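Long-range contacts in glucoamylase (Thermoanaerobacterium thermosaccharolyticum, PDB 1LF6), which hydrolyses terminal alpha-1,4-linked glucose units one after another from the non-reducing ends of glucan chains, probably with release of beta-D-glucose: residues 341-350 and 394-404; 422-432 and 447-458. All coordinates share one frame; numbering follows the deposited sequence.

How the contacts relate
In this (alpha/alpha) barrel the contact nearer the probable proton donor is the more polar of the two. Both contacts are largely buried, and contact 2 lies farther from the centre of the chain, with its loop reaching solvent at Lys431. Contact 1 pairs two roughly parallel helices through charges, an amide and a stacked tyrosine; contact 2 pairs helices running in largely opposed directions through aliphatic groups and one acid. They share no segment but adjoin: helix 395-407 packs on helix 445-464, Leu395 touching Glu451, and Leu395 N probably donates to Thr432 OG1, 3.1 Å away.

Contact 1: 341-350 and 394-404; sequences WSRDLYHVAN and QLDEQADPIIL
Ser342 and Glu397 mark the close end of two helices, 342-350 and 395-404, that run nearly parallel, their axes 28° apart and 8.8 Å at closest approach. Arg343 carries the polar half of the contact. Its CG lies anti to the backbone N (chi1 173°) and the chain bends at chi3, bringing the guanidinium edge to segment 394-404. NH1 and NH2 both grip Gln394 OE1 end-on, at 2.8 Å for NH1, while NH1 also meets the syn lone pair of Asp396 OD2 at 2.9 Å in a nearly coplanar salt bridge. Glu397 OE1 sits over one guanidinium face, a long ion pair by charge alone; it accepts a nearly straight bond from Arg343 N (3.3 Å), and lies in plane at the Trp341 ring edge. A leucine in place of Arg343 would probably leave Asp396 without its countercharge and Gln394 OE1 without its two donors. Ser342 OG donates to Glu397 O, in the carbonyl plane, at 2.9 Å. Farther along, the Asp400 carboxylate stacks on one face of the Tyr346 ring, planes 7° apart, and its CB makes a CH-pi contact 3.9 Å from the ring centroid. Ile403 CG2 meets Tyr346 OH, and Ala349 CB packs on Leu404 CD2 at 3.7 Å. Trp341 NE1 and Gln394 NE2 are both hydrogen-bonded to Glu438, the probable proton donor. The charged network thus lies beside the probable active site of a family 15 (alpha/alpha) barrel.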
loop_
_atom_site.group_PDB
_atom_site.type_symbol
_atom_site.label_atom_id
_atom_site.label_comp_id
_atom_site.label_asym_id
_atom_site.label_seq_id
_atom_site.Cartn_x
_atom_site.Cartn_y
_atom_site.Cartn_z
ATOM N N TRP A 341 -2.568 -10.711 1.473
ATOM C CA TRP A 341 -3.942 -11.167 1.669
ATOM C C TRP A 341 -4.427 -11.740 0.348
ATOM O O TRP A 341 -4.305 -11.109 -0.704
ATOM C CB TRP A 341 -4.866 -10.008 2.046
ATOM C CG TRP A 341 -4.907 -9.652 3.502
ATOM C CD1 TRP A 341 -5.794 -10.113 4.439
ATOM C CD2 TRP A 341 -4.084 -8.688 4.168
ATOM N NE1 TRP A 341 -5.580 -9.483 5.644
ATOM C CE2 TRP A 341 -4.537 -8.604 5.508
ATOM C CE3 TRP A 341 -3.008 -7.880 3.762
ATOM C CZ2 TRP A 341 -3.951 -7.743 6.446
ATOM C CZ3 TRP A 341 -2.427 -7.023 4.694
ATOM C CH2 TRP A 341 -2.903 -6.962 6.024
ATOM N N SER A 342 -4.977 -12.942 0.414
ATOM C CA SER A 342 -5.508 -13.605 -0.756
ATOM C C SER A 342 -6.518 -12.699 -1.471
ATOM O O SER A 342 -6.536 -12.621 -2.708
ATOM C CB SER A 342 -6.180 -14.910 -0.325
ATOM O OG SER A 342 -6.954 -15.467 -1.365
ATOM N N ARG A 343 -7.346 -12.011 -0.684
ATOM C CA ARG A 343 -8.368 -11.122 -1.230
ATOM C C ARG A 343 -7.732 -9.992 -2.033
ATOM O O ARG A 343 -8.014 -9.832 -3.221
ATOM C CB ARG A 343 -9.241 -10.559 -0.090
ATOM C CG ARG A 343 -10.241 -9.479 -0.513
ATOM C CD ARG A 343 -11.096 -9.004 0.665
ATOM N NE ARG A 343 -10.302 -8.852 1.886
ATOM C CZ ARG A 343 -10.291 -9.724 2.887
ATOM N NH1 ARG A 343 -11.041 -10.817 2.831
ATOM N NH2 ARG A 343 -9.517 -9.511 3.937
ATOM N N ASP A 344 -6.865 -9.219 -1.393
ATOM C CA ASP A 344 -6.209 -8.114 -2.083
ATOM C C ASP A 344 -5.426 -8.596 -3.301
ATOM O O ASP A 344 -5.486 -7.985 -4.363
ATOM C CB ASP A 344 -5.282 -7.359 -1.121
ATOM C CG ASP A 344 -6.045 -6.702 0.023
ATOM O OD1 ASP A 344 -5.849 -5.493 0.268
ATOM O OD2 ASP A 344 -6.847 -7.402 0.668
ATOM N N LEU A 345 -4.699 -9.698 -3.147
ATOM C CA LEU A 345 -3.903 -10.251 -4.240
ATOM C C LEU A 345 -4.805 -10.597 -5.428
ATOM O O LEU A 345 -4.469 -10.332 -6.582
ATOM C CB LEU A 345 -3.154 -11.496 -3.746
ATOM C CG LEU A 345 -2.104 -12.156 -4.644
ATOM C CD1 LEU A 345 -1.044 -11.137 -5.045
ATOM C CD2 LEU A 345 -1.462 -13.319 -3.895
ATOM N N TYR A 346 -5.953 -11.187 -5.126
ATOM C CA TYR A 346 -6.942 -11.569 -6.132
ATOM C C TYR A 346 -7.351 -10.356 -6.960
ATOM O O TYR A 346 -7.365 -10.400 -8.192
ATOM C CB TYR A 346 -8.169 -12.168 -5.426
ATOM C CG TYR A 346 -9.424 -12.301 -6.267
ATOM C CD1 TYR A 346 -9.515 -13.245 -7.294
ATOM C CD2 TYR A 346 -10.534 -11.490 -6.021
ATOM C CE1 TYR A 346 -10.684 -13.381 -8.052
ATOM C CE2 TYR A 346 -11.704 -11.617 -6.771
ATOM C CZ TYR A 346 -11.772 -12.565 -7.784
ATOM O OH TYR A 346 -12.928 -12.691 -8.522
ATOM N N HIS A 347 -7.682 -9.270 -6.273
ATOM C CA HIS A 347 -8.101 -8.049 -6.942
ATOM C C HIS A 347 -6.960 -7.438 -7.747
ATOM O O HIS A 347 -7.161 -6.972 -8.870
ATOM C CB HIS A 347 -8.637 -7.065 -5.902
ATOM C CG HIS A 347 -9.919 -7.517 -5.268
ATOM N ND1 HIS A 347 -11.067 -7.748 -6.000
ATOM C CD2 HIS A 347 -10.229 -7.804 -3.981
ATOM C CE1 HIS A 347 -12.028 -8.155 -5.190
ATOM N NE2 HIS A 347 -11.547 -8.197 -3.958
ATOM N N VAL A 348 -5.761 -7.453 -7.176
ATOM C CA VAL A 348 -4.587 -6.918 -7.858
ATOM C C VAL A 348 -4.369 -7.748 -9.133
ATOM O O VAL A 348 -4.145 -7.200 -10.205
ATOM C CB VAL A 348 -3.338 -6.987 -6.933
ATOM C CG1 VAL A 348 -2.052 -6.723 -7.744
ATOM C CG2 VAL A 348 -3.470 -5.945 -5.817
ATOM N N ALA A 349 -4.464 -9.067 -9.010
ATOM C CA ALA A 349 -4.299 -9.952 -10.152
ATOM C C ALA A 349 -5.323 -9.628 -11.247
ATOM O O ALA A 349 -5.015 -9.689 -12.440
ATOM C CB ALA A 349 -4.445 -11.390 -9.712
ATOM N N ASN A 350 -6.543 -9.287 -10.845
ATOM C CA ASN A 350 -7.569 -8.953 -11.817
ATOM C C ASN A 350 -7.208 -7.688 -12.592
ATOM O O ASN A 350 -7.530 -7.566 -13.780
ATOM C CB ASN A 350 -8.931 -8.791 -11.135
ATOM C CG ASN A 350 -9.530 -10.120 -10.738
ATOM O OD1 ASN A 350 -9.331 -11.128 -11.421
ATOM N ND2 ASN A 350 -10.277 -10.133 -9.639
ATOM N N GLN A 394 -11.317 -16.808 6.805
ATOM C CA GLN A 394 -12.126 -16.041 5.852
ATOM C C GLN A 394 -12.426 -16.903 4.634
ATOM O O GLN A 394 -11.532 -17.200 3.848
ATOM C CB GLN A 394 -11.368 -14.778 5.415
ATOM C CG GLN A 394 -11.326 -13.683 6.474
ATOM C CD GLN A 394 -10.294 -12.602 6.184
ATOM O OE1 GLN A 394 -10.099 -12.195 5.036
ATOM N NE2 GLN A 394 -9.639 -12.120 7.231
ATOM N N LEU A 395 -13.686 -17.296 4.483
ATOM C CA LEU A 395 -14.094 -18.135 3.371
ATOM C C LEU A 395 -13.875 -17.496 2.012
ATOM O O LEU A 395 -13.501 -18.181 1.051
ATOM C CB LEU A 395 -15.565 -18.553 3.529
ATOM C CG LEU A 395 -15.821 -19.796 4.390
ATOM C CD1 LEU A 395 -15.323 -21.032 3.657
ATOM C CD2 LEU A 395 -15.119 -19.662 5.738
ATOM N N ASP A 396 -14.101 -16.189 1.922
ATOM C CA ASP A 396 -13.915 -15.505 0.654
ATOM C C ASP A 396 -12.473 -15.663 0.213
ATOM O O ASP A 396 -12.198 -15.766 -0.983
ATOM C CB ASP A 396 -14.305 -14.020 0.763
ATOM C CG ASP A 396 -13.330 -13.206 1.585
ATOM O OD1 ASP A 396 -12.934 -13.666 2.674
ATOM O OD2 ASP A 396 -12.977 -12.090 1.142
ATOM N N GLU A 397 -11.553 -15.727 1.175
ATOM C CA GLU A 397 -10.143 -15.889 0.832
ATOM C C GLU A 397 -9.785 -17.308 0.364
ATOM O O GLU A 397 -8.748 -17.511 -0.268
ATOM C CB GLU A 397 -9.252 -15.458 2.005
ATOM C CG GLU A 397 -9.210 -13.937 2.199
ATOM C CD GLU A 397 -8.001 -13.469 2.988
ATOM O OE1 GLU A 397 -7.353 -12.486 2.559
ATOM O OE2 GLU A 397 -7.692 -14.074 4.036
ATOM N N GLN A 398 -10.642 -18.283 0.663
ATOM C CA GLN A 398 -10.403 -19.655 0.227
ATOM C C GLN A 398 -10.906 -19.784 -1.208
ATOM O O GLN A 398 -10.388 -20.575 -2.004
ATOM C CB GLN A 398 -11.176 -20.656 1.097
ATOM C CG GLN A 398 -11.025 -20.465 2.597
ATOM C CD GLN A 398 -9.579 -20.461 3.047
ATOM O OE1 GLN A 398 -8.781 -21.313 2.640
ATOM N NE2 GLN A 398 -9.232 -19.503 3.904
ATOM N N ALA A 399 -11.922 -18.990 -1.529
ATOM C CA ALA A 399 -12.559 -19.013 -2.842
ATOM C C ALA A 399 -11.865 -18.240 -3.958
ATOM O O ALA A 399 -11.779 -18.724 -5.090
ATOM C CB ALA A 399 -14.001 -18.522 -2.711
ATOM N N ASP A 400 -11.376 -17.044 -3.645
ATOM C CA ASP A 400 -10.739 -16.203 -4.651
ATOM C C ASP A 400 -9.632 -16.855 -5.464
ATOM O O ASP A 400 -9.576 -16.689 -6.676
ATOM C CB ASP A 400 -10.243 -14.898 -4.014
ATOM C CG ASP A 400 -11.398 -13.992 -3.595
ATOM O OD1 ASP A 400 -12.508 -14.171 -4.143
ATOM O OD2 ASP A 400 -11.198 -13.106 -2.741
ATOM N N PRO A 401 -8.725 -17.593 -4.810
ATOM C CA PRO A 401 -7.674 -18.216 -5.616
ATOM C C PRO A 401 -8.242 -19.211 -6.634
ATOM O O PRO A 401 -7.660 -19.411 -7.704
ATOM C CB PRO A 401 -6.762 -18.860 -4.569
ATOM C CG PRO A 401 -7.630 -18.963 -3.338
ATOM C CD PRO A 401 -8.436 -17.713 -3.372
ATOM N N ILE A 402 -9.381 -19.822 -6.309
ATOM C CA ILE A 402 -10.008 -20.767 -7.229
ATOM C C ILE A 402 -10.568 -20.000 -8.418
ATOM O O ILE A 402 -10.412 -20.414 -9.563
ATOM C CB ILE A 402 -11.192 -21.534 -6.588
ATOM C CG1 ILE A 402 -10.727 -22.334 -5.371
ATOM C CG2 ILE A 402 -11.816 -22.459 -7.633
ATOM C CD1 ILE A 402 -11.870 -23.010 -4.618
ATOM N N ILE A 403 -11.229 -18.882 -8.131
ATOM C CA ILE A 403 -11.818 -18.055 -9.174
ATOM C C ILE A 403 -10.724 -17.543 -10.113
ATOM O O ILE A 403 -10.917 -17.494 -11.326
ATOM C CB ILE A 403 -12.594 -16.861 -8.561
ATOM C CG1 ILE A 403 -13.699 -17.393 -7.635
ATOM C CG2 ILE A 403 -13.208 -15.997 -9.665
ATOM C CD1 ILE A 403 -14.436 -16.316 -6.870
ATOM N N LEU A 404 -9.575 -17.179 -9.546
ATOM C CA LEU A 404 -8.452 -16.687 -10.338
ATOM C C LEU A 404 -7.885 -17.824 -11.204
ATOM O O LEU A 404 -7.520 -17.610 -12.352
ATOM C CB LEU A 404 -7.355 -16.137 -9.417
ATOM C CG LEU A 404 -6.128 -15.500 -10.081
ATOM C CD1 LEU A 404 -6.548 -14.367 -10.986
ATOM C CD2 LEU A 404 -5.173 -14.988 -8.997
#

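Contact 2: 422-432 and 447-458; sequences ADFIIKIGPKT and TMAAEVAGLTCA. With SO4 (sulfate ion), chain C.
Apolar helix packing, interrupted midway by a buried acid, joins Ala422, Ile426 and Pro430 to helix 447-458 in the (alpha/alpha) barrel of this family 15 enzyme. Helices 422-428 and 447-458 run in largely opposed directions, 137° apart, with their axes 10.4 Å at closest approach. Leu455 does most of the apolar work: its CD2 branch lies against Ile426 CG1 at 4.0 Å and also reaches Ala422, whose CB meets Ala458 CB at 3.9 Å. Beyond Gly429, where the chain leaves the helix, a cis peptide precedes Pro430; the CB of this proline touches the Met448 methyl CE at 3.8 Å. Thr432 and Thr447 meet through their methyl sides, Thr447 CG2 against Thr432 CB at 3.7 Å, while Thr432 OG1 is hydrogen-bonded to Gln434 O. Thr447 also lies near Glu435, the probable proton acceptor, so the packing borders the catalytic end. On the outer side Lys431 NZ donates to a sulfate, probably from the crystallisation liquor, that Ser509 and Tyr443 also bind. Glu451, extended beyond CG, brings its carboxylate against the Gly429-Pro430 backbone: OE1 lies 3.5 Å from Gly429 CA, and OE2 is 2.6 Å from Pro430 O, a spacing that suggests a protonated acid.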
loop_
_atom_site.group_PDB
_atom_site.type_symbol
_atom_site.label_atom_id
_atom_site.label_comp_id
_atom_site.label_asym_id
_atom_site.label_seq_id
_atom_site.Cartn_x
_atom_site.Cartn_y
_atom_site.Cartn_z
ATOM N N ALA A 422 -11.426 -26.146 -2.394
ATOM C CA ALA A 422 -12.836 -26.443 -2.587
ATOM C C ALA A 422 -13.317 -27.390 -1.491
ATOM O O ALA A 422 -14.394 -27.197 -0.922
ATOM C CB ALA A 422 -13.067 -27.067 -3.964
ATOM N N ASP A 423 -12.514 -28.410 -1.197
ATOM C CA ASP A 423 -12.865 -29.380 -0.162
ATOM C C ASP A 423 -12.883 -28.718 1.210
ATOM O O ASP A 423 -13.693 -29.067 2.064
ATOM C CB ASP A 423 -11.875 -30.550 -0.147
ATOM C CG ASP A 423 -11.968 -31.417 -1.400
ATOM O OD1 ASP A 423 -13.054 -31.469 -2.015
ATOM O OD2 ASP A 423 -10.957 -32.056 -1.752
ATOM N N PHE A 424 -11.982 -27.764 1.421
ATOM C CA PHE A 424 -11.924 -27.066 2.698
ATOM C C PHE A 424 -13.182 -26.212 2.884
ATOM O O PHE A 424 -13.780 -26.199 3.961
ATOM C CB PHE A 424 -10.671 -26.189 2.762
ATOM C CG PHE A 424 -10.506 -25.464 4.065
ATOM C CD1 PHE A 424 -10.406 -24.076 4.093
ATOM C CD2 PHE A 424 -10.459 -26.163 5.266
ATOM C CE1 PHE A 424 -10.261 -23.397 5.300
ATOM C CE2 PHE A 424 -10.314 -25.493 6.476
ATOM C CZ PHE A 424 -10.216 -24.107 6.493
ATOM N N ILE A 425 -13.581 -25.510 1.830
ATOM C CA ILE A 425 -14.770 -24.668 1.871
ATOM C C ILE A 425 -16.039 -25.475 2.161
ATOM O O ILE A 425 -16.884 -25.051 2.946
ATOM C CB ILE A 425 -14.966 -23.922 0.534
ATOM C CG1 ILE A 425 -13.856 -22.884 0.352
ATOM C CG2 ILE A 425 -16.337 -23.247 0.496
ATOM C CD1 ILE A 425 -13.823 -22.266 -1.029
ATOM N N ILE A 426 -16.178 -26.631 1.519
ATOM C CA ILE A 426 -17.357 -27.468 1.718
ATOM C C ILE A 426 -17.405 -28.035 3.128
ATOM O O ILE A 426 -18.473 -28.362 3.644
ATOM C CB ILE A 426 -17.392 -28.626 0.699
ATOM C CG1 ILE A 426 -17.581 -28.052 -0.709
ATOM C CG2 ILE A 426 -18.511 -29.613 1.056
ATOM C CD1 ILE A 426 -17.868 -29.088 -1.767
ATOM N N LYS A 427 -16.242 -28.132 3.755
ATOM C CA LYS A 427 -16.139 -28.654 5.108
ATOM C C LYS A 427 -16.607 -27.657 6.165
ATOM O O LYS A 427 -17.195 -28.047 7.174
ATOM C CB LYS A 427 -14.694 -29.049 5.386
ATOM C CG LYS A 427 -14.536 -30.446 5.906
ATOM C CD LYS A 427 -13.082 -30.861 5.953
ATOM C CE LYS A 427 -12.576 -31.258 4.579
ATOM N NZ LYS A 427 -11.302 -32.021 4.698
ATOM N N ILE A 428 -16.359 -26.369 5.943
ATOM C CA ILE A 428 -16.755 -25.370 6.936
ATOM C C ILE A 428 -17.800 -24.342 6.512
ATOM O O ILE A 428 -18.449 -23.737 7.364
ATOM C CB ILE A 428 -15.523 -24.620 7.470
ATOM C CG1 ILE A 428 -14.745 -23.995 6.314
ATOM C CG2 ILE A 428 -14.639 -25.581 8.259
ATOM C CD1 ILE A 428 -13.560 -23.173 6.759
ATOM N N GLY A 429 -17.970 -24.143 5.210
ATOM C CA GLY A 429 -18.949 -23.172 4.746
ATOM C C GLY A 429 -20.383 -23.610 4.988
ATOM O O GLY A 429 -20.619 -24.725 5.444
ATOM N N PRO A 430 -21.374 -22.762 4.670
ATOM C CA PRO A 430 -21.198 -21.428 4.096
ATOM C C PRO A 430 -20.871 -20.331 5.109
ATOM O O PRO A 430 -20.526 -19.215 4.721
ATOM C CB PRO A 430 -22.527 -21.186 3.394
ATOM C CG PRO A 430 -23.498 -21.864 4.316
ATOM C CD PRO A 430 -22.793 -23.165 4.632
ATOM N N LYS A 431 -20.981 -20.637 6.401
ATOM C CA LYS A 431 -20.678 -19.635 7.419
ATOM C C LYS A 431 -19.183 -19.352 7.405
ATOM O O LYS A 431 -18.387 -20.215 7.028
ATOM C CB LYS A 431 -21.114 -20.103 8.816
ATOM C CG LYS A 431 -20.931 -19.025 9.876
ATOM C CD LYS A 431 -22.003 -19.040 10.961
ATOM C CE LYS A 431 -21.699 -20.015 12.071
ATOM N NZ LYS A 431 -22.569 -19.742 13.261
ATOM N N THR A 432 -18.799 -18.143 7.806
ATOM C CA THR A 432 -17.390 -17.766 7.806
ATOM C C THR A 432 -16.939 -17.249 9.176
ATOM O O THR A 432 -17.750 -16.726 9.946
ATOM C CB THR A 432 -17.119 -16.682 6.733
ATOM O OG1 THR A 432 -15.708 -16.450 6.619
ATOM C CG2 THR A 432 -17.827 -15.380 7.101
ATOM N N THR A 447 -19.282 -12.738 1.401
ATOM C CA THR A 447 -18.538 -13.988 1.574
ATOM C C THR A 447 -19.236 -15.159 0.872
ATOM O O THR A 447 -18.593 -15.949 0.180
ATOM C CB THR A 447 -18.366 -14.334 3.061
ATOM O OG1 THR A 447 -17.644 -13.280 3.712
ATOM C CG2 THR A 447 -17.607 -15.645 3.222
ATOM N N MET A 448 -20.545 -15.282 1.053
ATOM C CA MET A 448 -21.277 -16.359 0.400
ATOM C C MET A 448 -21.221 -16.230 -1.125
ATOM O O MET A 448 -21.227 -17.238 -1.831
ATOM C CB MET A 448 -22.726 -16.386 0.870
ATOM C CG MET A 448 -22.878 -16.852 2.316
ATOM S SD MET A 448 -24.590 -17.044 2.770
ATOM C CE MET A 448 -24.968 -18.612 2.010
ATOM N N ALA A 449 -21.170 -14.997 -1.629
ATOM C CA ALA A 449 -21.087 -14.778 -3.069
ATOM C C ALA A 449 -19.776 -15.368 -3.564
ATOM O O ALA A 449 -19.726 -16.030 -4.605
ATOM C CB ALA A 449 -21.145 -13.281 -3.398
ATOM N N ALA A 450 -18.711 -15.117 -2.807
ATOM C CA ALA A 450 -17.387 -15.626 -3.146
ATOM C C ALA A 450 -17.365 -17.149 -3.096
ATOM O O ALA A 450 -16.734 -17.785 -3.941
ATOM C CB ALA A 450 -16.344 -15.060 -2.183
ATOM N N GLU A 451 -18.048 -17.726 -2.105
ATOM C CA GLU A 451 -18.101 -19.177 -1.949
ATOM C C GLU A 451 -18.845 -19.856 -3.095
ATOM O O GLU A 451 -18.437 -20.927 -3.553
ATOM C CB GLU A 451 -18.760 -19.562 -0.614
ATOM C CG GLU A 451 -17.948 -19.159 0.620
ATOM C CD GLU A 451 -18.618 -19.556 1.918
ATOM O OE1 GLU A 451 -18.341 -20.666 2.422
ATOM O OE2 GLU A 451 -19.435 -18.763 2.435
ATOM N N VAL A 452 -19.942 -19.249 -3.538
ATOM C CA VAL A 452 -20.730 -19.798 -4.645
ATOM C C VAL A 452 -19.918 -19.726 -5.944
ATOM O O VAL A 452 -19.850 -20.695 -6.697
ATOM C CB VAL A 452 -22.062 -19.021 -4.841
ATOM C CG1 VAL A 452 -22.723 -19.439 -6.157
ATOM C CG2 VAL A 452 -23.003 -19.303 -3.676
ATOM N N ALA A 453 -19.314 -18.568 -6.199
ATOM C CA ALA A 453 -18.495 -18.378 -7.392
ATOM C C ALA A 453 -17.303 -19.339 -7.379
ATOM O O ALA A 453 -16.991 -19.983 -8.385
ATOM C CB ALA A 453 -18.003 -16.945 -7.458
ATOM N N GLY A 454 -16.642 -19.433 -6.232
ATOM C CA GLY A 454 -15.495 -20.310 -6.105
ATOM C C GLY A 454 -15.779 -21.787 -6.330
ATOM O O GLY A 454 -14.985 -22.482 -6.976
ATOM N N LEU A 455 -16.894 -22.277 -5.789
ATOM C CA LEU A 455 -17.247 -23.679 -5.957
ATOM C C LEU A 455 -17.700 -23.954 -7.394
ATOM O O LEU A 455 -17.493 -25.049 -7.914
ATOM C CB LEU A 455 -18.336 -24.096 -4.958
ATOM C CG LEU A 455 -17.931 -24.165 -3.476
ATOM C CD1 LEU A 455 -19.125 -24.607 -2.643
ATOM C CD2 LEU A 455 -16.776 -25.140 -3.284
ATOM N N THR A 456 -18.318 -22.961 -8.028
ATOM C CA THR A 456 -18.758 -23.110 -9.409
ATOM C C THR A 456 -17.507 -23.199 -10.300
ATOM O O THR A 456 -17.431 -24.043 -11.198
ATOM C CB THR A 456 -19.661 -21.913 -9.846
ATOM O OG1 THR A 456 -20.882 -21.922 -9.088
ATOM C CG2 THR A 456 -19.999 -22.008 -11.329
ATOM N N CYS A 457 -16.521 -22.337 -10.048
ATOM C CA CYS A 457 -15.285 -22.358 -10.827
ATOM C C CYS A 457 -14.519 -23.651 -10.537
ATOM O O CYS A 457 -13.858 -24.202 -11.418
ATOM C CB CYS A 457 -14.403 -21.148 -10.492
ATOM S SG CYS A 457 -15.113 -19.542 -10.941
ATOM N N ALA A 458 -14.618 -24.135 -9.300
ATOM C CA ALA A 458 -13.936 -25.365 -8.912
ATOM C C ALA A 458 -14.536 -26.544 -9.662
ATOM O O ALA A 458 -13.824 -27.464 -10.062
ATOM C CB ALA A 458 -14.050 -25.587 -7.410
HETATM S S SO4 C . -26.455 -21.122 12.944
HETATM O O1 SO4 C . -25.380 -20.121 12.793
HETATM O O2 SO4 C . -26.205 -21.928 14.161
HETATM O O3 SO4 C . -27.758 -20.437 13.072
HETATM O O4 SO4 C . -26.483 -22.007 11.763
#